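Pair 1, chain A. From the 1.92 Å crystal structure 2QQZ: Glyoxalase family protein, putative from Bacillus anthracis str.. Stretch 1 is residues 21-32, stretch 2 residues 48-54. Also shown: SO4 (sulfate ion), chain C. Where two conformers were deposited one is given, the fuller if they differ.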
# COMPACT_ATOMS: atom_id res chain seq x y z
N GLY A 21 -1.92 -8.91 19.55
CA GLY A 21 -2.48 -8.06 20.60
C GLY A 21 -2.64 -6.61 20.21
O GLY A 21 -2.97 -5.78 21.04
N CYS A 22 -2.45 -6.28 18.94
CA CYS A 22 -2.36 -4.87 18.50
C CYS A 22 -3.71 -4.14 18.43
O CYS A 22 -3.71 -2.90 18.22
CB CYS A 22 -1.75 -4.80 17.09
SG CYS A 22 -2.84 -5.65 15.87
N GLU A 23 -4.83 -4.87 18.55
CA GLU A 23 -6.14 -4.34 18.11
C GLU A 23 -6.54 -3.06 18.82
O GLU A 23 -7.06 -2.15 18.19
CB GLU A 23 -7.23 -5.41 18.24
CG GLU A 23 -7.09 -6.61 17.29
CD GLU A 23 -6.16 -7.71 17.80
OE1 GLU A 23 -5.55 -7.57 18.88
OE2 GLU A 23 -6.03 -8.73 17.09
N GLU A 24 -6.30 -2.99 20.13
CA GLU A 24 -6.71 -1.80 20.89
C GLU A 24 -5.95 -0.56 20.38
O GLU A 24 -6.56 0.48 20.03
CB GLU A 24 -6.40 -2.01 22.36
CG GLU A 24 -7.54 -1.76 23.30
CD GLU A 24 -7.11 -2.06 24.74
OE1 GLU A 24 -5.90 -1.87 25.03
OE2 GLU A 24 -7.97 -2.50 25.57
N GLU A 25 -4.62 -0.68 20.34
CA GLU A 25 -3.74 0.39 19.85
C GLU A 25 -4.00 0.76 18.39
O GLU A 25 -3.94 1.94 18.02
CB GLU A 25 -2.27 0.01 20.03
CG GLU A 25 -1.76 0.35 21.37
CD GLU A 25 -0.24 0.28 21.42
OE1 GLU A 25 0.39 1.34 21.68
OE2 GLU A 25 0.31 -0.82 21.17
N ALA A 26 -4.30 -0.22 17.55
CA ALA A 26 -4.60 0.04 16.15
C ALA A 26 -5.90 0.87 16.01
O ALA A 26 -5.96 1.85 15.23
CB ALA A 26 -4.72 -1.28 15.38
N ARG A 27 -6.95 0.47 16.76
CA ARG A 27 -8.21 1.21 16.76
C ARG A 27 -8.01 2.61 17.32
O ARG A 27 -8.54 3.57 16.77
CB ARG A 27 -9.33 0.44 17.51
CG ARG A 27 -9.57 -0.92 16.89
CD ARG A 27 -10.82 -1.64 17.26
NE ARG A 27 -10.61 -2.71 18.21
CZ ARG A 27 -10.81 -4.02 17.99
NH1 ARG A 27 -10.59 -4.84 19.00
NH2 ARG A 27 -11.24 -4.50 16.82
N ALA A 28 -7.22 2.73 18.39
CA ALA A 28 -6.94 4.06 18.94
C ALA A 28 -6.29 4.99 17.90
O ALA A 28 -6.63 6.19 17.82
CB ALA A 28 -6.12 3.97 20.25
N PHE A 29 -5.39 4.46 17.06
CA PHE A 29 -4.69 5.30 16.14
C PHE A 29 -5.41 5.44 14.78
O PHE A 29 -5.79 6.56 14.39
CB PHE A 29 -3.25 4.82 15.94
CG PHE A 29 -2.47 5.64 14.94
CD1 PHE A 29 -1.79 6.81 15.35
CD2 PHE A 29 -2.41 5.24 13.61
CE1 PHE A 29 -1.05 7.54 14.42
CE2 PHE A 29 -1.66 5.97 12.68
CZ PHE A 29 -0.99 7.13 13.11
N TYR A 30 -5.65 4.31 14.10
CA TYR A 30 -6.26 4.35 12.78
C TYR A 30 -7.70 4.85 12.80
O TYR A 30 -8.14 5.57 11.88
CB TYR A 30 -6.14 2.97 12.09
CG TYR A 30 -4.75 2.70 11.62
CD1 TYR A 30 -4.25 3.28 10.44
CD2 TYR A 30 -3.91 1.87 12.36
CE1 TYR A 30 -2.94 3.04 10.02
CE2 TYR A 30 -2.59 1.63 11.96
CZ TYR A 30 -2.11 2.23 10.78
OH TYR A 30 -0.82 1.98 10.33
N GLY A 31 -8.40 4.48 13.87
CA GLY A 31 -9.79 4.81 14.04
C GLY A 31 -9.94 6.14 14.73
O GLY A 31 -10.44 7.09 14.11
N GLU A 32 -9.54 6.24 15.99
CA GLU A 32 -9.79 7.48 16.71
C GLU A 32 -8.93 8.66 16.21
O GLU A 32 -9.46 9.70 15.80
CB GLU A 32 -9.69 7.30 18.23
CG GLU A 32 -10.97 6.78 18.90
CD GLU A 32 -12.21 7.63 18.60
OE1 GLU A 32 -12.33 8.79 19.07
OE2 GLU A 32 -13.09 7.11 17.89
N ARG A 48 -7.82 -14.73 13.10
CA ARG A 48 -6.48 -14.27 12.74
C ARG A 48 -6.09 -12.99 13.50
O ARG A 48 -4.93 -12.63 13.52
CB ARG A 48 -6.42 -14.08 11.25
CG ARG A 48 -6.43 -15.41 10.52
CD ARG A 48 -6.72 -15.24 9.02
NE ARG A 48 -5.79 -14.29 8.42
CZ ARG A 48 -4.79 -14.65 7.62
NH1 ARG A 48 -4.63 -15.94 7.28
NH2 ARG A 48 -3.98 -13.72 7.14
N GLY A 49 -7.05 -12.33 14.15
CA GLY A 49 -6.75 -11.06 14.81
C GLY A 49 -6.62 -9.89 13.85
O GLY A 49 -6.68 -10.08 12.64
N GLY A 50 -6.42 -8.67 14.36
CA GLY A 50 -6.14 -7.54 13.52
C GLY A 50 -7.45 -6.81 13.26
O GLY A 50 -8.49 -7.21 13.80
N CYS A 51 -7.40 -5.74 12.49
CA CYS A 51 -8.57 -4.95 12.16
C CYS A 51 -8.46 -4.29 10.81
O CYS A 51 -7.36 -4.16 10.25
CB CYS A 51 -8.93 -3.94 13.25
SG CYS A 51 -7.67 -3.46 14.38
N TRP A 52 -9.62 -3.89 10.28
CA TRP A 52 -9.75 -3.30 8.96
C TRP A 52 -10.38 -1.93 9.11
O TRP A 52 -11.26 -1.75 9.94
CB TRP A 52 -10.68 -4.15 8.09
CG TRP A 52 -10.07 -5.49 7.65
CD1 TRP A 52 -8.94 -6.07 8.14
CD2 TRP A 52 -10.57 -6.39 6.63
NE1 TRP A 52 -8.67 -7.25 7.49
CE2 TRP A 52 -9.68 -7.51 6.59
CE3 TRP A 52 -11.73 -6.38 5.80
CZ2 TRP A 52 -9.87 -8.62 5.71
CZ3 TRP A 52 -11.91 -7.46 4.90
CH2 TRP A 52 -10.99 -8.57 4.87
N PHE A 53 -9.92 -0.98 8.30
CA PHE A 53 -10.43 0.39 8.36
C PHE A 53 -10.70 0.82 6.94
O PHE A 53 -10.00 0.40 6.04
CB PHE A 53 -9.47 1.35 9.08
CG PHE A 53 -9.17 0.94 10.48
CD1 PHE A 53 -9.95 1.41 11.53
CD2 PHE A 53 -8.14 0.03 10.74
CE1 PHE A 53 -9.70 0.99 12.83
CE2 PHE A 53 -7.89 -0.40 12.04
CZ PHE A 53 -8.66 0.08 13.08
N LYS A 54 -11.77 1.59 6.74
CA LYS A 54 -12.15 2.12 5.44
C LYS A 54 -11.43 3.44 5.13
O LYS A 54 -11.38 4.30 6.00
CB LYS A 54 -13.67 2.39 5.51
CG LYS A 54 -14.27 2.85 4.21
CD LYS A 54 -15.74 3.29 4.38
CE LYS A 54 -16.13 4.13 3.17
NZ LYS A 54 -16.13 3.25 1.96
S SO4 C . -6.20 -10.57 7.28
O1 SO4 C . -7.02 -9.49 6.70
O2 SO4 C . -6.95 -11.43 8.22
O3 SO4 C . -5.10 -9.92 8.01
O4 SO4 C . -5.71 -11.42 6.21

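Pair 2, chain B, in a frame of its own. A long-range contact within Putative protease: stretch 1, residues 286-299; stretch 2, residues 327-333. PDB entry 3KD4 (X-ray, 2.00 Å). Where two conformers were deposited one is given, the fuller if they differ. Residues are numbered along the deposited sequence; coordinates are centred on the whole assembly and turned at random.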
# COMPACT_ATOMS: atom_id res chain seq x y z
N THR B 286 -12.76 8.82 -5.42
CA THR B 286 -11.85 8.23 -4.44
C THR B 286 -12.08 6.74 -4.46
O THR B 286 -13.11 6.30 -4.95
CB THR B 286 -12.12 8.79 -3.07
OG1 THR B 286 -13.39 8.32 -2.60
CG2 THR B 286 -12.10 10.34 -3.11
N PRO B 287 -11.13 5.94 -3.93
CA PRO B 287 -11.36 4.50 -3.83
C PRO B 287 -12.68 4.15 -3.15
O PRO B 287 -13.38 3.25 -3.60
CB PRO B 287 -10.17 4.02 -2.99
CG PRO B 287 -9.06 5.00 -3.38
CD PRO B 287 -9.78 6.32 -3.48
N LEU B 288 -13.03 4.90 -2.11
CA LEU B 288 -14.23 4.66 -1.35
C LEU B 288 -15.47 4.95 -2.22
O LEU B 288 -16.43 4.18 -2.21
CB LEU B 288 -14.25 5.53 -0.09
CG LEU B 288 -15.45 5.40 0.85
CD1 LEU B 288 -15.54 3.97 1.41
CD2 LEU B 288 -15.36 6.46 2.00
N GLU B 289 -15.45 6.05 -2.94
CA GLU B 289 -16.53 6.41 -3.86
C GLU B 289 -16.70 5.37 -4.96
O GLU B 289 -17.82 4.98 -5.30
CB GLU B 289 -16.27 7.78 -4.49
CG GLU B 289 -16.60 8.94 -3.55
CD GLU B 289 -16.14 10.31 -4.07
OE1 GLU B 289 -15.30 10.35 -5.00
OE2 GLU B 289 -16.65 11.35 -3.57
N ILE B 290 -15.59 4.92 -5.54
CA ILE B 290 -15.65 3.94 -6.61
C ILE B 290 -16.18 2.59 -6.10
O ILE B 290 -17.05 1.97 -6.73
CB ILE B 290 -14.27 3.81 -7.34
CG1 ILE B 290 -13.96 5.12 -8.08
CG2 ILE B 290 -14.26 2.62 -8.33
CD1 ILE B 290 -12.48 5.24 -8.57
N ALA B 291 -15.70 2.18 -4.94
CA ALA B 291 -16.19 0.95 -4.34
C ALA B 291 -17.70 0.99 -4.13
O ALA B 291 -18.38 0.01 -4.39
CB ALA B 291 -15.48 0.71 -3.00
N GLN B 292 -18.23 2.10 -3.64
CA GLN B 292 -19.68 2.21 -3.37
C GLN B 292 -20.47 2.31 -4.64
O GLN B 292 -21.55 1.73 -4.74
CB GLN B 292 -20.01 3.39 -2.44
CG GLN B 292 -21.50 3.54 -2.09
CD GLN B 292 -22.10 2.36 -1.35
OE1 GLN B 292 -21.41 1.41 -1.00
NE2 GLN B 292 -23.41 2.43 -1.09
N LEU B 293 -19.94 3.03 -5.63
CA LEU B 293 -20.61 3.12 -6.94
C LEU B 293 -20.79 1.73 -7.59
O LEU B 293 -21.88 1.34 -8.05
CB LEU B 293 -19.82 4.05 -7.86
CG LEU B 293 -20.42 4.18 -9.27
CD1 LEU B 293 -21.89 4.66 -9.16
CD2 LEU B 293 -19.57 5.11 -10.20
N LEU B 294 -19.71 0.97 -7.59
CA LEU B 294 -19.72 -0.38 -8.14
C LEU B 294 -20.72 -1.26 -7.35
O LEU B 294 -21.55 -1.95 -7.91
CB LEU B 294 -18.29 -0.92 -8.05
CG LEU B 294 -17.93 -2.33 -8.49
CD1 LEU B 294 -18.29 -2.57 -9.98
CD2 LEU B 294 -16.44 -2.61 -8.18
N ASN B 295 -20.63 -1.21 -6.02
CA ASN B 295 -21.57 -1.94 -5.16
C ASN B 295 -23.05 -1.58 -5.45
O ASN B 295 -23.90 -2.48 -5.62
CB ASN B 295 -21.21 -1.65 -3.70
CG ASN B 295 -22.09 -2.39 -2.72
OD1 ASN B 295 -22.26 -3.61 -2.81
ND2 ASN B 295 -22.68 -1.65 -1.80
N VAL B 296 -23.35 -0.29 -5.54
CA VAL B 296 -24.73 0.16 -5.82
C VAL B 296 -25.19 -0.36 -7.19
O VAL B 296 -26.30 -0.86 -7.34
CB VAL B 296 -24.82 1.69 -5.80
CG1 VAL B 296 -26.12 2.18 -6.46
CG2 VAL B 296 -24.67 2.21 -4.34
N MSE B 297 -24.32 -0.28 -8.17
CA MSE B 297 -24.69 -0.66 -9.53
C MSE B 297 -24.82 -2.18 -9.64
O MSE B 297 -25.80 -2.68 -10.22
CB MSE B 297 -23.68 -0.11 -10.53
CG MSE B 297 -23.75 1.38 -10.63
SE MSE B 297 -22.61 2.16 -12.04
CE MSE B 297 -23.83 1.75 -13.53
N LEU B 298 -23.86 -2.92 -9.10
CA LEU B 298 -23.98 -4.39 -9.08
C LEU B 298 -25.29 -4.85 -8.43
O LEU B 298 -26.04 -5.63 -9.01
CB LEU B 298 -22.80 -5.06 -8.40
CG LEU B 298 -21.46 -4.92 -9.12
CD1 LEU B 298 -20.32 -5.38 -8.20
CD2 LEU B 298 -21.47 -5.69 -10.44
N ASN B 299 -25.58 -4.34 -7.23
CA ASN B 299 -26.83 -4.71 -6.56
C ASN B 299 -28.06 -4.34 -7.38
O ASN B 299 -29.00 -5.14 -7.45
CB ASN B 299 -26.92 -4.11 -5.17
CG ASN B 299 -26.09 -4.90 -4.16
OD1 ASN B 299 -26.42 -6.04 -3.86
ND2 ASN B 299 -25.02 -4.31 -3.67
N THR B 327 -7.06 -1.08 2.20
CA THR B 327 -7.62 -1.19 0.86
C THR B 327 -9.12 -1.45 0.94
O THR B 327 -9.58 -1.97 1.95
CB THR B 327 -6.97 -2.39 0.12
OG1 THR B 327 -5.55 -2.35 0.30
CG2 THR B 327 -7.29 -2.39 -1.38
N LEU B 328 -9.84 -1.14 -0.14
CA LEU B 328 -11.24 -1.47 -0.29
C LEU B 328 -11.43 -2.40 -1.48
O LEU B 328 -10.64 -2.41 -2.42
CB LEU B 328 -12.05 -0.23 -0.48
CG LEU B 328 -11.91 0.79 0.66
CD1 LEU B 328 -12.39 2.12 0.15
CD2 LEU B 328 -12.67 0.35 1.92
N ALA B 329 -12.45 -3.23 -1.41
CA ALA B 329 -12.82 -4.12 -2.48
C ALA B 329 -14.33 -4.28 -2.45
O ALA B 329 -15.03 -3.79 -1.54
CB ALA B 329 -12.09 -5.48 -2.31
N VAL B 330 -14.85 -4.95 -3.46
CA VAL B 330 -16.24 -5.28 -3.54
C VAL B 330 -16.35 -6.78 -3.76
O VAL B 330 -15.62 -7.36 -4.57
CB VAL B 330 -16.92 -4.49 -4.66
CG1 VAL B 330 -18.40 -4.90 -4.86
CG2 VAL B 330 -16.80 -2.98 -4.38
N LYS B 331 -17.23 -7.41 -3.00
CA LYS B 331 -17.58 -8.81 -3.16
C LYS B 331 -18.85 -8.86 -4.03
O LYS B 331 -19.81 -8.15 -3.75
CB LYS B 331 -17.87 -9.37 -1.75
CG LYS B 331 -18.58 -10.67 -1.66
CD LYS B 331 -18.63 -11.15 -0.19
CE LYS B 331 -19.62 -10.41 0.72
NZ LYS B 331 -20.96 -11.05 0.80
N ALA B 332 -18.84 -9.71 -5.07
CA ALA B 332 -20.02 -9.93 -5.93
C ALA B 332 -20.35 -11.42 -5.96
O ALA B 332 -19.48 -12.25 -6.22
CB ALA B 332 -19.79 -9.43 -7.33
N THR B 333 -21.60 -11.77 -5.68
CA THR B 333 -22.01 -13.17 -5.70
C THR B 333 -22.62 -13.48 -7.07
O THR B 333 -23.66 -12.92 -7.40
CB THR B 333 -23.02 -13.46 -4.62
OG1 THR B 333 -22.47 -13.03 -3.38
CG2 THR B 333 -23.36 -14.97 -4.56

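In both pairs a helix lies along a strand that runs in nearly the same direction: the angle between helix and strand is 5° in each. The closest approach of the axes is 9.3 Å in pair 1 and 8.2 Å in pair 2, and the 14 central residues superpose with an RMSD of 0.9 Å. The areas buried are also alike, 352 and 340 Å². On the helix, A:Glu23, A:Ala26, A:Arg27 and A:Tyr30 match B:Ala291, B:Leu294, B:Asn295 and B:Leu298; on the strand, A:Gly49, A:Cys51 and A:Phe53 match B:Leu328, B:Val330 and B:Ala332.

The central strand position holds a modest side chain in both. A:Cys51 points toward the helix, its SG 3.8 Å from A:Ala26 CB and 4.0 Å from A:Arg27 CG. B:Val330, compact and branched at CB, fills more of the space: its CG2 lies 3.4 Å from B:Ala291 O and 3.8 Å from B:Leu294 CD2, while its CG1 lies 3.9 Å from B:Leu298 CD1. Both members are larger in pair 2: alanine meets cysteine in pair 1, and leucine meets valine in pair 2.

Two residues further along, the strand carries the larger residue in pair 1. A:Phe53 reaches the helix with a broad, flat ring. A:Tyr30 CB sits over one face, 3.7 Å from the centroid of the A:Phe53 ring, a CH-pi contact. The two aromatic planes are near parallel but slid apart, so the rings barely overlap. A:Gly31 lets the helix backbone come close, its N 3.9 Å from A:Phe53 CE1; an ideal CB on this glycine would be tight against the same atom and would clash with A:Arg27 O. In pair 2 the strand residue shrinks to B:Ala332, and the helix supplies the reach: B:Leu298 CD1 comes to 4.2 Å from B:Ala332 CB.

The other end shows the sharpest difference. Pair 1 makes a polar link: A:Gly50 N donates a hydrogen bond to A:Glu23 OE2, 2.8 Å away. The flexible glutamate leaves its helix sideways, but its end comes nearer the strand. A:Gly49 makes room for the carboxylate, since an ideal CB there would lie 2.9 Å from A:Glu23 OE2, a clash; its backbone angles call for glycine as well. Pair 2 has no hydrogen bond across the stretches. B:Ala291 replaces the glutamate, and B:Leu328 occupies the position of A:Gly49. This leucine points toward the helix, placing CD1 3.5 Å from B:Leu288 CA and 3.9 Å from B:Leu288 CD1. The small B:Ala291 suits its place between strand neighbours, its CB lying 4.4 Å from B:Leu328 CB and 4.2 Å from B:Val330 CG2.

The same backbone arrangement is thus packed in two ways: a glutamate hydrogen bond near the start of the strand and an aromatic face further along, with a small cysteine between them, in pair 1, and a continuous row of aliphatic contacts in pair 2.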